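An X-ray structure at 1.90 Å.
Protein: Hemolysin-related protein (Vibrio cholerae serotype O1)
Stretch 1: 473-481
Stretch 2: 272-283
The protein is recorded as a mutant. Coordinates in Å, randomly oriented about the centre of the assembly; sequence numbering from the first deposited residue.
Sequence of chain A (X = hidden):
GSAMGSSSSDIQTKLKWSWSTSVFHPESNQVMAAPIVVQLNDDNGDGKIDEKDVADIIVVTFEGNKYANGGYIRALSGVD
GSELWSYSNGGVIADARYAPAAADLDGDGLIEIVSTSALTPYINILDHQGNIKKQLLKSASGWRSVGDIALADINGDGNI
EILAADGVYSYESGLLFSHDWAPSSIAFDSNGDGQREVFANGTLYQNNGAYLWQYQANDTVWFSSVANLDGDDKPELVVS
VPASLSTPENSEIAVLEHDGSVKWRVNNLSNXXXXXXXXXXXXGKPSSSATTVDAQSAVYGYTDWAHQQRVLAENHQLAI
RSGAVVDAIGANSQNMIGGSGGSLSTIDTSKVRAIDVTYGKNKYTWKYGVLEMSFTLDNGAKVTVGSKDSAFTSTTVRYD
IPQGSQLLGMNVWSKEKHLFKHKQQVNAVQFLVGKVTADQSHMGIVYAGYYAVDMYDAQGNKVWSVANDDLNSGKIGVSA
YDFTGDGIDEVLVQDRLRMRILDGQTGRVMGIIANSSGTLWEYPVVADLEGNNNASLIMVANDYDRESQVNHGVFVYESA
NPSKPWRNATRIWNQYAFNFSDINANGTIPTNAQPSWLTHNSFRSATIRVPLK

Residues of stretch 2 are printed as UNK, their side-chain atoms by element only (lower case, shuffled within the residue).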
# COMPACT_ATOMS: atom_id res chain seq x y z
N SER A 473 -26.27 0.25 -7.10
CA SER A 473 -25.25 -0.77 -6.88
C SER A 473 -24.81 -0.82 -5.42
O SER A 473 -24.87 -1.88 -4.79
CB SER A 473 -24.05 -0.51 -7.79
OG SER A 473 -22.84 -1.05 -7.27
N GLY A 474 -24.38 0.31 -4.89
CA GLY A 474 -23.81 0.34 -3.56
C GLY A 474 -22.44 -0.28 -3.45
O GLY A 474 -21.97 -0.53 -2.34
N LYS A 475 -21.78 -0.55 -4.58
CA LYS A 475 -20.45 -1.17 -4.57
C LYS A 475 -19.41 -0.37 -5.33
O LYS A 475 -18.26 -0.81 -5.42
CB LYS A 475 -20.52 -2.59 -5.16
CG LYS A 475 -21.48 -3.53 -4.44
CD LYS A 475 -21.37 -4.96 -4.97
CE LYS A 475 -22.37 -5.90 -4.32
NZ LYS A 475 -23.78 -5.53 -4.61
N ILE A 476 -19.76 0.81 -5.86
CA ILE A 476 -18.87 1.49 -6.79
C ILE A 476 -17.52 1.77 -6.14
O ILE A 476 -17.42 2.01 -4.93
CB ILE A 476 -19.51 2.79 -7.31
CG1 ILE A 476 -18.66 3.42 -8.43
CG2 ILE A 476 -19.71 3.80 -6.18
CD1 ILE A 476 -18.55 2.57 -9.70
N GLY A 477 -16.47 1.72 -6.95
CA GLY A 477 -15.13 1.82 -6.44
C GLY A 477 -14.62 3.25 -6.36
O GLY A 477 -15.24 4.20 -6.85
N VAL A 478 -13.45 3.38 -5.73
CA VAL A 478 -12.71 4.62 -5.63
C VAL A 478 -11.23 4.27 -5.81
O VAL A 478 -10.82 3.12 -5.66
CB VAL A 478 -12.92 5.33 -4.28
CG1 VAL A 478 -14.38 5.75 -4.12
CG2 VAL A 478 -12.51 4.41 -3.13
N SER A 479 -10.44 5.29 -6.13
CA SER A 479 -8.99 5.16 -6.14
C SER A 479 -8.39 6.47 -5.65
O SER A 479 -9.11 7.42 -5.33
CB SER A 479 -8.46 4.78 -7.53
OG SER A 479 -8.64 5.84 -8.44
N ALA A 480 -7.06 6.53 -5.61
CA ALA A 480 -6.36 7.67 -5.03
C ALA A 480 -5.21 8.07 -5.94
O ALA A 480 -4.59 7.23 -6.60
CB ALA A 480 -5.83 7.34 -3.64
N TYR A 481 -4.92 9.37 -5.95
CA TYR A 481 -3.78 9.92 -6.67
C TYR A 481 -3.57 11.37 -6.23
O TYR A 481 -4.54 12.08 -5.94
CB TYR A 481 -3.99 9.85 -8.19
CG TYR A 481 -2.92 10.60 -8.96
CD1 TYR A 481 -1.58 10.21 -8.89
CD2 TYR A 481 -3.23 11.71 -9.73
CE1 TYR A 481 -0.59 10.90 -9.56
CE2 TYR A 481 -2.24 12.42 -10.42
CZ TYR A 481 -0.92 12.01 -10.32
OH TYR A 481 0.06 12.70 -10.99
N UNK A 272 -25.34 3.00 3.77
CA UNK A 272 -25.00 1.58 3.80
C UNK A 272 -24.25 1.16 2.54
O UNK A 272 -24.02 1.95 1.63
c UNK A 272 -27.28 1.82 3.19
c UNK A 272 -26.77 3.21 3.49
c UNK A 272 -26.37 0.90 3.90
N UNK A 273 -23.89 -0.11 2.51
CA UNK A 273 -23.19 -0.65 1.37
C UNK A 273 -21.69 -0.41 1.45
O UNK A 273 -21.12 -0.12 2.51
N UNK A 274 -21.05 -0.52 0.29
CA UNK A 274 -19.61 -0.41 0.18
C UNK A 274 -18.95 -1.75 -0.06
O UNK A 274 -19.11 -2.68 0.75
N UNK A 275 -18.23 -1.89 -1.18
CA UNK A 275 -17.55 -3.14 -1.51
C UNK A 275 -16.03 -3.04 -1.52
O UNK A 275 -15.36 -4.08 -1.50
o UNK A 275 -17.27 -2.98 -3.93
c UNK A 275 -17.98 -3.65 -2.90
N UNK A 276 -15.48 -1.83 -1.55
CA UNK A 276 -14.05 -1.64 -1.79
C UNK A 276 -13.65 -0.30 -1.21
O UNK A 276 -14.48 0.61 -1.09
c UNK A 276 -13.73 -1.74 -3.31
c UNK A 276 -14.41 -0.61 -4.08
c UNK A 276 -12.22 -1.72 -3.56
N UNK A 277 -12.38 -0.18 -0.83
CA UNK A 277 -11.83 1.04 -0.27
C UNK A 277 -10.49 1.34 -0.93
O UNK A 277 -9.86 0.47 -1.53
c UNK A 277 -11.58 0.93 1.24
o UNK A 277 -10.72 -1.79 1.28
c UNK A 277 -12.35 -0.14 1.95
n UNK A 277 -12.76 -2.52 1.80
c UNK A 277 -11.86 -1.56 1.65
N UNK A 278 -10.09 2.60 -0.81
CA UNK A 278 -8.71 3.02 -1.03
C UNK A 278 -8.16 3.50 0.31
O UNK A 278 -8.88 4.09 1.11
c UNK A 278 -8.62 4.13 -2.08
N UNK A 279 -6.88 3.21 0.55
CA UNK A 279 -6.22 3.54 1.81
C UNK A 279 -4.92 4.25 1.48
O UNK A 279 -4.08 3.71 0.75
c UNK A 279 -5.95 2.28 2.66
c UNK A 279 -5.31 2.66 3.99
c UNK A 279 -7.23 1.48 2.85
N UNK A 280 -4.75 5.47 1.98
CA UNK A 280 -3.59 6.24 1.55
C UNK A 280 -3.38 7.43 2.47
O UNK A 280 -4.09 7.61 3.47
c UNK A 280 -3.77 6.71 0.10
o UNK A 280 -2.52 7.03 -0.46
N UNK A 281 -2.37 8.23 2.14
CA UNK A 281 -2.08 9.48 2.84
C UNK A 281 -3.04 10.55 2.32
O UNK A 281 -2.74 11.31 1.40
c UNK A 281 -0.62 9.90 2.62
o UNK A 281 0.27 8.90 3.09
N UNK A 282 -4.23 10.57 2.91
CA UNK A 282 -5.30 11.48 2.52
C UNK A 282 -5.41 12.70 3.41
O UNK A 282 -5.94 13.73 2.97
c UNK A 282 -6.66 10.77 2.57
c UNK A 282 -6.87 9.72 1.51
c UNK A 282 -7.10 9.09 -0.80
c UNK A 282 -6.86 10.05 0.17
c UNK A 282 -7.15 8.41 1.87
c UNK A 282 -7.39 7.45 0.90
c UNK A 282 -7.36 7.79 -0.43
N UNK A 283 -5.00 12.59 4.67
CA UNK A 283 -5.23 13.61 5.67
C UNK A 283 -4.00 14.47 5.94
O UNK A 283 -4.08 15.43 6.71
c UNK A 283 -7.27 11.46 8.22
c UNK A 283 -5.70 12.96 6.98
c UNK A 283 -8.00 12.55 6.09
c UNK A 283 -6.83 11.94 6.84
O HOH W 1 -17.84 0.52 -2.64
O HOH W 2 -15.49 2.52 -2.85

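Position 272 carries three carbons that close a ring onto the backbone nitrogen, which makes it Pro272. Its side chain makes no contact with stretch 1, so it leads into the contact without joining it.

Position 273 has no side-chain atoms. A CB here would point toward stretch 1 and sit a tight 3.0 Å from Gly474 O, and the backbone angles would also jam it against the preceding carbonyl oxygen; this is Gly273. Position 274 is bare as well. A CB would point away from stretch 1, so the demand comes from its own backbone, at phi 107° and psi 121°, where a CB would again press on the carbonyl before it. The residue is Gly274, and its N donates to Gly474 O at 2.8 Å with an angle of 154°. Gly474 also has a positive phi, which favours glycine; across from it the CA of Gly273 lies 5.1 Å from the CA of Gly474.

At 275 there is one carbon, then one oxygen, pointed toward stretch 1. The oxygen lies 2.8 Å from Lys475 O, the length of a good hydrogen bond, and the pattern is that of Ser275, whose OG is the donor. Its backbone N gives a proton to water 1 at 2.8 Å, and that water lies 2.8 Å from Ile476 O, so it links the two stretches.

Position 276 shows one carbon carrying two more, the fork of Val276. It points toward stretch 1, and CG1 packs 3.5 Å from Gly477 CA. An ideal CB on Gly477 would lie 3.6 Å from Val276 CG1, close but not a clash. Water 2 sits between Val276 O, at 2.8 Å, and Ile476 O, at 2.9 Å.

Position 277 has three carbons, the last bearing one oxygen and one nitrogen. Its CB points away from stretch 1, and the amide finds its hydrogen bonds elsewhere in the structure: Gln277. Position 278 has a single carbon facing stretch 1, Ala278, with CB 4.0 Å from Val478 CG2. Position 279 repeats the three-carbon fork, now directed away, and is Val279.

At 280, one carbon and one oxygen give Ser280, at the corner of the chain; its CB is 4.3 Å from Ala480 CB. Position 281 has the same composition but lies out of reach: Ser281. Position 282 bears one carbon and a six-carbon ring. Though its CB points sideways, the ring comes nearer, and Phe282 places CE1 3.6 Å from Ala480 CB. Position 283, four carbons forked at the second, is Leu283, far from the contact.

The contact changes its means along its length. Glycines and a serine hydroxyl bind the loops through direct hydrogen bonds, and two waters bridge the next step. Beyond them the strands run nearly parallel, at 21°, with axes 6.0 Å apart, and the contact there is apolar: Ala278 against Val478 between the strands, and, past the corner at 280, the Phe282 ring against Ala480. No direct hydrogen bond joins the two strands.

Stretch 2 272-283: PGGSVQAVSSFL
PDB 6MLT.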